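Local structure of UPF0749 protein MT1873 (Mycobacterium tuberculosis, 3GMG) at residues 22-25 with 26-29; 55-58 with 59-63; 93-97 with 98-102. The protein is of unknown function, this chain being the C-terminal, DUF881 part of a UPF0749-family protein predicted to lie in the cell membrane. All coordinates share one frame; numbering follows the deposited sequence.

Contact 1: 22-25 with 26-29; sequences AALS and ILVG
Leu24 and Val28, one helical turn apart, meet through single methyl groups: Leu24 CD1 approaches Val28 CG1 to 4.1 Å, the two side chains crossing at a slant. Val28 CG1 also lies 3.3 Å from Leu24 O, so the valine methyl covers the carbonyl its own N binds. That bond, Val28 N to Leu24 O, is 3.0 Å long and follows two earlier rungs of the same i to i+4 ladder, Ile26 N to Ala22 O at 2.8 Å and Leu27 N to Ala23 O at 3.0 Å. In Leu24, chi1 (-177°) sets CG beside the carbonyl carbon and chi2 (60°) turns CD1 toward Val28. Gly29 is the first residue to leave helical phi/psi; with its positive phi (78°) it ends the helix in a Schellman motif, its N donating to Ile26 O at 3.1 Å. Ser25 OG is hydrogen-bonded back to Leu21 O. The turn forms the C-terminal end of helix 20-27, which packs against the second subunit: Leu24 touches Ala30 of that subunit, and Val28 touches its Leu24. Within its own chain, Ile26 rests on Val31 in the loop leading to strand 33-35, while Gly29 pairs through its backbone with Arg150.

Contact 2: 55-58 with 59-63; sequences IDVI and NELRA
Ile58 and Arg62 make a methyl-on-guanidinium contact: Ile58 CG2 sits over the centre of one guanidinium face, 3.5 Å from Arg62 CZ. The arginine runs extended from CG to NE beside the isoleucine, both pointing the same way. Its CG lies on the backbone-N side (chi1 -73°), which directs the chain back along the helix over that methyl. Among the side-chain hydrogen bonds, Arg62 NH1 donates to Asn59 OD1 at 3.1 Å with a bent N-H...O angle of 145°. Asn59 ND2 donates a hydrogen bond to a water oxygen at 3.0 Å, and this water donates in turn to Asp56 OD1. The asparagine amide is thus held at both ends, which should restrict its rotation and settle which end is oxygen. Glu60 OE2 accepts from Ala125 N, at the first residue of helix 125-131, an N-terminal end that would probably favour the carboxylate charge; Asp56 OD2 lies 5.1 Å from Glu60 OE2. Apolar contact is made by Val57 CG1 and Leu61 CD1 at 3.9 Å, side by side. Four consecutive i to i+4 backbone bonds, from Asn59 N to Arg62 N, complete the set. With Val57, Ile58 and Leu61 buried and Asn59 exposed, this is an amphipathic helix packed against the antiparallel sheet: Ile58 meets Ile71 and Leu61 meets Ile69 of strand 68-72, Leu61 also touching Leu115.

Contact 3: 93-97 with 98-102; sequences LTVDT and KVLSP
Leu93 and Leu100 bind each other twice through their backbones: Leu100 N reaches Leu93 O at 2.7 Å, and Leu93 N reaches Leu100 O at 2.9 Å. Val95 and Lys98 form the second hydrogen-bonded pair, with Val95 N to Lys98 O at 2.8 Å and Lys98 N to Val95 O at 2.9 Å. The last of these differs in geometry, because its donor stands 57° out of the carbonyl plane, off the lone pairs, as the chain swings through the type I' turn from Val95 to Lys98. Both central residues, Asp96 and Thr97, have positive phi. Within the turn Thr97 OG1 donates to Asp96 O over a short 2.5 Å, in the carbonyl plane on a lone pair, with a C=O...O angle of 112°. A chi1 of 82° puts that hydroxyl between the backbone N and the carbonyl carbon of Thr97. Asp96 sends its carboxylate out of the hairpin, OD1 to Trp85 N and OD2 to Thr84 OG1, so the turn is tied to the segment leading into strand 86-87.

Between the hydrogen-bonded pairs, Thr94 and Val99 form the non-hydrogen-bonded pair, where Thr94 OG1 meets Val99 CG2 at 3.5 Å. Supporting CH...O contacts run from Thr94 CA to Lys98 O at 3.3 Å and from Val99 CA to Leu93 O. On the other face Val95 CG2 touches Leu100 CD1 at 3.9 Å, a diagonal apolar contact. There Leu93 packs on Pro51 and Met54 of helix 51-63, and Val95 on Val78. The chemistry thus divides the hairpin, closed by a two-residue type I' turn, into a face on which Leu93, Val95 and Leu100 are buried, while Lys98, beside the turn, is exposed and leads its NZ away to Ser77 O, and a more exposed face carrying Thr94 and Val99; backbone bonds set the register, and side-chain bonds tie the tip to neighbouring segments.

Contacts 1 and 2 each lie within a single helix, whereas contact 3 joins two strands. They differ in distance from the chain centre: about 8 Å for the centre of contact 2, 12 Å for contact 3 and 16 Å for contact 1. Contact 1 is peripheral in the chain yet half its residues are buried, the second subunit covering it. Contact 2 turns Val57, Ile58 and Leu61 inward and Asn59 outward; contact 3 is exposed from Thr97 to Val99. None touch: nearest atoms are about 6 Å apart for contacts 2 and 3, against about 9 and 10 Å for the pairs with contact 1. Side-chain contact is aliphatic in 22-29, while 55-63 adds a water-linked polar chain and 93-102 relies on cross-strand backbone pairs.

Contact 1: 22-25 with 26-29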
ATOM      1  N   ALA A  22     -17.554  -2.589 -10.931  1.00 31.85           N
ATOM      2  CA  ALA A  22     -17.901  -2.632  -9.514  1.00 31.11           C
ATOM      3  C   ALA A  22     -16.773  -3.242  -8.680  1.00 30.36           C
ATOM      4  O   ALA A  22     -16.414  -2.703  -7.632  1.00 29.80           O
ATOM      5  CB  ALA A  22     -19.209  -3.405  -9.298  1.00 31.55           C
ATOM      6  N   ALA A  23     -16.206  -4.355  -9.152  1.00 29.19           N
ATOM      7  CA  ALA A  23     -15.123  -5.032  -8.433  1.00 28.36           C
ATOM      8  C   ALA A  23     -13.923  -4.101  -8.272  1.00 27.40           C
ATOM      9  O   ALA A  23     -13.406  -3.931  -7.169  1.00 26.34           O
ATOM     10  CB  ALA A  23     -14.712  -6.308  -9.151  1.00 28.71           C
ATOM     11  N   LEU A  24     -13.508  -3.485  -9.375  1.00 26.25           N
ATOM     12  CA  LEU A  24     -12.408  -2.512  -9.369  1.00 25.39           C
ATOM     13  C   LEU A  24     -12.724  -1.351  -8.437  1.00 24.05           C
ATOM     14  O   LEU A  24     -11.870  -0.921  -7.655  1.00 22.75           O
ATOM     15  CB  LEU A  24     -12.156  -1.992 -10.794  1.00 26.04           C
ATOM     16  CG  LEU A  24     -11.010  -1.005 -11.039  1.00 26.55           C
ATOM     17  CD1 LEU A  24      -9.647  -1.582 -10.651  1.00 27.89           C
ATOM     18  CD2 LEU A  24     -11.010  -0.577 -12.512  1.00 27.70           C
ATOM     19  N   SER A  25     -13.958  -0.855  -8.514  1.00 22.93           N
ATOM     20  CA  SER A  25     -14.355   0.310  -7.740  1.00 22.21           C
ATOM     21  C   SER A  25     -14.348   0.006  -6.252  1.00 21.03           C
ATOM     22  O   SER A  25     -13.963   0.856  -5.438  1.00 20.31           O
ATOM     23  CB  SER A  25     -15.729   0.813  -8.180  1.00 22.41           C
ATOM     24  OG  SER A  25     -15.656   1.305  -9.508  1.00 24.21           O
ATOM     25  N   ILE A  26     -14.736  -1.213  -5.885  1.00 19.99           N
ATOM     26  CA  ILE A  26     -14.649  -1.612  -4.477  1.00 19.97           C
ATOM     27  C   ILE A  26     -13.195  -1.742  -4.040  1.00 19.58           C
ATOM     28  O   ILE A  26     -12.815  -1.233  -2.980  1.00 18.57           O
ATOM     29  CB  ILE A  26     -15.422  -2.904  -4.175  1.00 20.09           C
ATOM     30  CG1 ILE A  26     -16.927  -2.656  -4.292  1.00 21.22           C
ATOM     31  CG2 ILE A  26     -15.072  -3.405  -2.751  1.00 20.60           C
ATOM     32  CD1 ILE A  26     -17.741  -3.942  -4.255  1.00 23.12           C
ATOM     33  N   LEU A  27     -12.380  -2.419  -4.846  1.00 19.95           N
ATOM     34  CA  LEU A  27     -10.953  -2.611  -4.536  1.00 20.41           C
ATOM     35  C   LEU A  27     -10.237  -1.303  -4.199  1.00 20.43           C
ATOM     36  O   LEU A  27      -9.493  -1.208  -3.231  1.00 20.97           O
ATOM     37  CB  LEU A  27     -10.242  -3.269  -5.726  1.00 21.00           C
ATOM     38  CG  LEU A  27      -8.716  -3.367  -5.661  1.00 22.55           C
ATOM     39  CD1 LEU A  27      -8.317  -4.363  -4.599  1.00 23.80           C
ATOM     40  CD2 LEU A  27      -8.153  -3.738  -7.040  1.00 23.64           C
ATOM     41  N   VAL A  28     -10.464  -0.293  -5.026  1.00 20.21           N
ATOM     42  CA  VAL A  28      -9.724   0.950  -4.908  1.00 20.56           C
ATOM     43  C   VAL A  28     -10.396   1.941  -3.965  1.00 20.46           C
ATOM     44  O   VAL A  28      -9.859   3.027  -3.717  1.00 22.22           O
ATOM     45  CB  VAL A  28      -9.457   1.543  -6.310  1.00 20.44           C
ATOM     46  CG1 VAL A  28      -8.878   0.468  -7.218  1.00 21.33           C
ATOM     47  CG2 VAL A  28     -10.724   2.145  -6.906  1.00 21.38           C
ATOM     48  N   GLY A  29     -11.539   1.558  -3.393  1.00 20.30           N
ATOM     49  CA  GLY A  29     -12.246   2.399  -2.438  1.00 20.47           C
ATOM     50  C   GLY A  29     -13.032   3.526  -3.086  1.00 20.20           C
ATOM     51  O   GLY A  29     -13.344   4.540  -2.444  1.00 20.25           O
TER

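Contact 2: 55-58 with 59-63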
ATOM      1  N   ILE A  55      -2.513   0.588  13.368  1.00 15.75           N
ATOM      2  CA  ILE A  55      -1.891  -0.008  12.189  1.00 16.53           C
ATOM      3  C   ILE A  55      -1.920  -1.547  12.295  1.00 16.09           C
ATOM      4  O   ILE A  55      -2.226  -2.241  11.317  1.00 15.35           O
ATOM      5  CB  ILE A  55      -0.436   0.485  12.007  1.00 16.93           C
ATOM      6  CG1 ILE A  55      -0.421   1.964  11.632  1.00 18.09           C
ATOM      7  CG2 ILE A  55       0.278  -0.354  10.951  1.00 18.93           C
ATOM      8  CD1 ILE A  55       0.886   2.661  11.970  1.00 19.86           C
ATOM      9  N   ASP A  56      -1.624  -2.079  13.480  1.00 16.39           N
ATOM     10  CA  ASP A  56      -1.724  -3.535  13.728  1.00 17.32           C
ATOM     11  C   ASP A  56      -3.151  -4.077  13.511  1.00 16.65           C
ATOM     12  O   ASP A  56      -3.335  -5.169  12.957  1.00 16.62           O
ATOM     13  CB  ASP A  56      -1.272  -3.902  15.151  1.00 17.85           C
ATOM     14  CG  ASP A  56       0.239  -3.763  15.368  1.00 21.80           C
ATOM     15  OD1 ASP A  56       1.010  -3.625  14.397  1.00 25.42           O
ATOM     16  OD2 ASP A  56       0.641  -3.784  16.555  1.00 26.52           O
ATOM     17  N   VAL A  57      -4.173  -3.335  13.945  1.00 15.21           N
ATOM     18  CA  VAL A  57      -5.556  -3.758  13.726  1.00 14.78           C
ATOM     19  C   VAL A  57      -5.795  -3.921  12.222  1.00 14.20           C
ATOM     20  O   VAL A  57      -6.343  -4.925  11.764  1.00 13.77           O
ATOM     21  CB  VAL A  57      -6.581  -2.730  14.300  1.00 14.34           C
ATOM     22  CG1 VAL A  57      -7.999  -3.031  13.784  1.00 16.55           C
ATOM     23  CG2 VAL A  57      -6.574  -2.706  15.818  1.00 17.43           C
ATOM     24  N   ILE A  58      -5.393  -2.926  11.458  1.00 14.20           N
ATOM     25  CA  ILE A  58      -5.624  -2.916  10.011  1.00 14.66           C
ATOM     26  C   ILE A  58      -4.897  -4.094   9.365  1.00 14.93           C
ATOM     27  O   ILE A  58      -5.462  -4.810   8.536  1.00 14.85           O
ATOM     28  CB  ILE A  58      -5.155  -1.585   9.384  1.00 15.15           C
ATOM     29  CG1 ILE A  58      -6.019  -0.417   9.875  1.00 16.06           C
ATOM     30  CG2 ILE A  58      -5.214  -1.639   7.855  1.00 16.24           C
ATOM     31  CD1 ILE A  58      -5.398   0.930   9.567  1.00 19.56           C
ATOM     32  N   ASN A  59      -3.646  -4.295   9.748  1.00 15.22           N
ATOM     33  CA  ASN A  59      -2.850  -5.353   9.124  1.00 16.02           C
ATOM     34  C   ASN A  59      -3.322  -6.742   9.521  1.00 15.32           C
ATOM     35  O   ASN A  59      -3.270  -7.680   8.715  1.00 15.01           O
ATOM     36  CB  ASN A  59      -1.365  -5.167   9.453  1.00 16.77           C
ATOM     37  CG  ASN A  59      -0.725  -4.057   8.637  1.00 18.22           C
ATOM     38  OD1 ASN A  59      -1.152  -3.795   7.509  1.00 24.01           O
ATOM     39  ND2 ASN A  59       0.303  -3.421   9.184  1.00 22.85           N
ATOM     40  N   GLU A  60      -3.806  -6.908  10.748  1.00 14.51           N
ATOM     41  CA  GLU A  60      -4.395  -8.176  11.167  1.00 14.56           C
ATOM     42  C   GLU A  60      -5.653  -8.484  10.344  1.00 14.54           C
ATOM     43  O   GLU A  60      -5.866  -9.607   9.896  1.00 14.79           O
ATOM     44  CB  GLU A  60      -4.710  -8.185  12.672  1.00 15.42           C
ATOM     45  CG  GLU A  60      -3.445  -8.275  13.508  1.00 17.32           C
ATOM     46  CD  GLU A  60      -3.653  -7.964  14.966  1.00 20.36           C
ATOM     47  OE1 GLU A  60      -4.777  -8.160  15.471  1.00 21.80           O
ATOM     48  OE2 GLU A  60      -2.676  -7.502  15.600  1.00 24.68           O
ATOM     49  N   LEU A  61      -6.499  -7.481  10.138  1.00 14.02           N
ATOM     50  CA  LEU A  61      -7.713  -7.666   9.355  1.00 14.10           C
ATOM     51  C   LEU A  61      -7.385  -7.989   7.895  1.00 15.02           C
ATOM     52  O   LEU A  61      -8.019  -8.853   7.299  1.00 14.97           O
ATOM     53  CB  LEU A  61      -8.634  -6.435   9.448  1.00 13.45           C
ATOM     54  CG  LEU A  61      -9.250  -6.195  10.833  1.00 13.72           C
ATOM     55  CD1 LEU A  61      -9.869  -4.787  10.860  1.00 14.71           C
ATOM     56  CD2 LEU A  61     -10.263  -7.282  11.180  1.00 14.53           C
ATOM     57  N   ARG A  62      -6.403  -7.284   7.343  1.00 16.69           N
ATOM     58  CA  ARG A  62      -5.934  -7.592   5.987  1.00 18.07           C
ATOM     59  C   ARG A  62      -5.415  -9.009   5.900  1.00 18.15           C
ATOM     60  O   ARG A  62      -5.729  -9.725   4.930  1.00 19.63           O
ATOM     61  CB  ARG A  62      -4.831  -6.646   5.578  1.00 18.76           C
ATOM     62  CG  ARG A  62      -5.291  -5.292   5.288  1.00 20.97           C
ATOM     63  CD  ARG A  62      -4.095  -4.411   5.050  1.00 23.48           C
ATOM     64  NE  ARG A  62      -4.468  -3.102   4.555  1.00 24.32           N
ATOM     65  CZ  ARG A  62      -3.741  -1.999   4.694  1.00 24.55           C
ATOM     66  NH1 ARG A  62      -2.584  -2.019   5.346  1.00 27.04           N
ATOM     67  NH2 ARG A  62      -4.188  -0.861   4.190  1.00 25.25           N
ATOM     68  N   ALA A  63      -4.639  -9.432   6.902  1.00 17.98           N
ATOM     69  CA  ALA A  63      -4.099 -10.800   6.936  1.00 18.28           C
ATOM     70  C   ALA A  63      -5.243 -11.790   6.785  1.00 18.22           C
ATOM     71  O   ALA A  63      -5.190 -12.666   5.917  1.00 19.64           O
ATOM     72  CB  ALA A  63      -3.287 -11.072   8.226  1.00 18.11           C
TER
HETATM   73  O   HOH W   1       1.241  -4.356  11.832  1.00 29.65           O

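Contact 3: 93-97 with 98-102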
ATOM      1  N   LEU A  93      -5.627  10.254  16.975  1.00 20.67           N
ATOM      2  CA  LEU A  93      -4.990   9.544  15.874  1.00 20.42           C
ATOM      3  C   LEU A  93      -5.422  10.152  14.543  1.00 20.89           C
ATOM      4  O   LEU A  93      -6.629  10.253  14.274  1.00 22.35           O
ATOM      5  CB  LEU A  93      -5.402   8.068  15.896  1.00 20.06           C
ATOM      6  CG  LEU A  93      -5.062   7.256  17.140  1.00 19.81           C
ATOM      7  CD1 LEU A  93      -5.510   5.815  16.960  1.00 19.01           C
ATOM      8  CD2 LEU A  93      -3.578   7.281  17.456  1.00 19.43           C
ATOM      9  N   THR A  94      -4.466  10.547  13.707  1.00 20.90           N
ATOM     10  CA  THR A  94      -4.773  11.075  12.386  1.00 21.20           C
ATOM     11  C   THR A  94      -4.631   9.931  11.388  1.00 21.16           C
ATOM     12  O   THR A  94      -3.547   9.376  11.206  1.00 21.17           O
ATOM     13  CB  THR A  94      -3.850  12.266  11.996  1.00 21.57           C
ATOM     14  OG1 THR A  94      -3.950  13.281  13.001  1.00 23.93           O
ATOM     15  CG2 THR A  94      -4.248  12.855  10.654  1.00 22.85           C
ATOM     16  N   VAL A  95      -5.749   9.572  10.764  1.00 20.76           N
ATOM     17  CA  VAL A  95      -5.786   8.524   9.750  1.00 20.31           C
ATOM     18  C   VAL A  95      -6.131   9.172   8.410  1.00 20.63           C
ATOM     19  O   VAL A  95      -7.226   9.715   8.243  1.00 20.21           O
ATOM     20  CB  VAL A  95      -6.836   7.438  10.093  1.00 20.19           C
ATOM     21  CG1 VAL A  95      -6.724   6.276   9.115  1.00 20.05           C
ATOM     22  CG2 VAL A  95      -6.665   6.932  11.539  1.00 19.85           C
ATOM     23  N   ASP A  96      -5.190   9.163   7.469  1.00 21.37           N
ATOM     24  CA  ASP A  96      -5.383   9.801   6.159  1.00 22.52           C
ATOM     25  C   ASP A  96      -5.983  11.221   6.271  1.00 23.39           C
ATOM     26  O   ASP A  96      -6.982  11.553   5.639  1.00 23.57           O
ATOM     27  CB  ASP A  96      -6.236   8.894   5.264  1.00 22.51           C
ATOM     28  CG  ASP A  96      -5.542   7.585   4.937  1.00 23.16           C
ATOM     29  OD1 ASP A  96      -4.325   7.467   5.196  1.00 25.28           O
ATOM     30  OD2 ASP A  96      -6.212   6.667   4.423  1.00 23.14           O
ATOM     31  N   THR A  97      -5.354  12.030   7.120  1.00 25.04           N
ATOM     32  CA  THR A  97      -5.715  13.440   7.374  1.00 26.16           C
ATOM     33  C   THR A  97      -6.895  13.649   8.313  1.00 25.97           C
ATOM     34  O   THR A  97      -7.141  14.786   8.727  1.00 27.08           O
ATOM     35  CB  THR A  97      -5.978  14.289   6.083  1.00 26.54           C
ATOM     36  OG1 THR A  97      -7.316  14.080   5.612  1.00 28.52           O
ATOM     37  CG2 THR A  97      -4.958  13.985   4.984  1.00 27.31           C
ATOM     38  N   LYS A  98      -7.631  12.592   8.660  1.00 24.85           N
ATOM     39  CA  LYS A  98      -8.751  12.736   9.578  1.00 24.61           C
ATOM     40  C   LYS A  98      -8.337  12.429  11.003  1.00 23.17           C
ATOM     41  O   LYS A  98      -7.826  11.344  11.299  1.00 22.15           O
ATOM     42  CB  LYS A  98      -9.910  11.839   9.156  1.00 24.70           C
ATOM     43  CG  LYS A  98     -10.433  12.193   7.783  1.00 27.58           C
ATOM     44  CD  LYS A  98     -11.851  11.753   7.614  1.00 30.07           C
ATOM     45  CE  LYS A  98     -12.355  12.096   6.233  1.00 30.80           C
ATOM     46  NZ  LYS A  98     -13.582  11.337   5.926  1.00 32.43           N
ATOM     47  N   VAL A  99      -8.563  13.396  11.892  1.00 22.30           N
ATOM     48  CA  VAL A  99      -8.225  13.249  13.293  1.00 22.04           C
ATOM     49  C   VAL A  99      -9.380  12.558  14.009  1.00 21.32           C
ATOM     50  O   VAL A  99     -10.525  13.028  13.979  1.00 21.77           O
ATOM     51  CB  VAL A  99      -7.895  14.607  13.958  1.00 22.42           C
ATOM     52  CG1 VAL A  99      -7.512  14.392  15.413  1.00 23.59           C
ATOM     53  CG2 VAL A  99      -6.774  15.332  13.177  1.00 23.50           C
ATOM     54  N   LEU A 100      -9.061  11.425  14.635  1.00 19.50           N
ATOM     55  CA  LEU A 100     -10.026  10.582  15.316  1.00 18.73           C
ATOM     56  C   LEU A 100      -9.691  10.495  16.793  1.00 18.18           C
ATOM     57  O   LEU A 100      -8.510  10.496  17.176  1.00 18.61           O
ATOM     58  CB  LEU A 100      -9.992   9.160  14.729  1.00 17.90           C
ATOM     59  CG  LEU A 100     -10.232   8.997  13.231  1.00 18.92           C
ATOM     60  CD1 LEU A 100     -10.299   7.512  12.881  1.00 19.51           C
ATOM     61  CD2 LEU A 100     -11.501   9.692  12.771  1.00 19.64           C
ATOM     62  N   SER A 101     -10.721  10.402  17.626  1.00 17.92           N
ATOM     63  CA  SER A 101     -10.564  10.224  19.065  1.00 18.18           C
ATOM     64  C   SER A 101     -11.431   9.083  19.562  1.00 17.52           C
ATOM     65  O   SER A 101     -12.489   8.813  18.994  1.00 17.82           O
ATOM     66  CB  SER A 101     -10.934  11.515  19.791  1.00 19.01           C
ATOM     67  OG  SER A 101     -10.029  12.522  19.391  1.00 23.34           O
ATOM     68  N   PRO A 102     -10.992   8.391  20.620  1.00 16.37           N
ATOM     69  CA  PRO A 102     -11.744   7.204  21.040  1.00 16.36           C
ATOM     70  C   PRO A 102     -13.087   7.538  21.700  1.00 16.38           C
ATOM     71  O   PRO A 102     -13.272   8.671  22.207  1.00 17.40           O
ATOM     72  CB  PRO A 102     -10.802   6.499  22.020  1.00 17.04           C
ATOM     73  CG  PRO A 102      -9.933   7.615  22.535  1.00 16.21           C
ATOM     74  CD  PRO A 102      -9.780   8.606  21.435  1.00 16.60           C
TER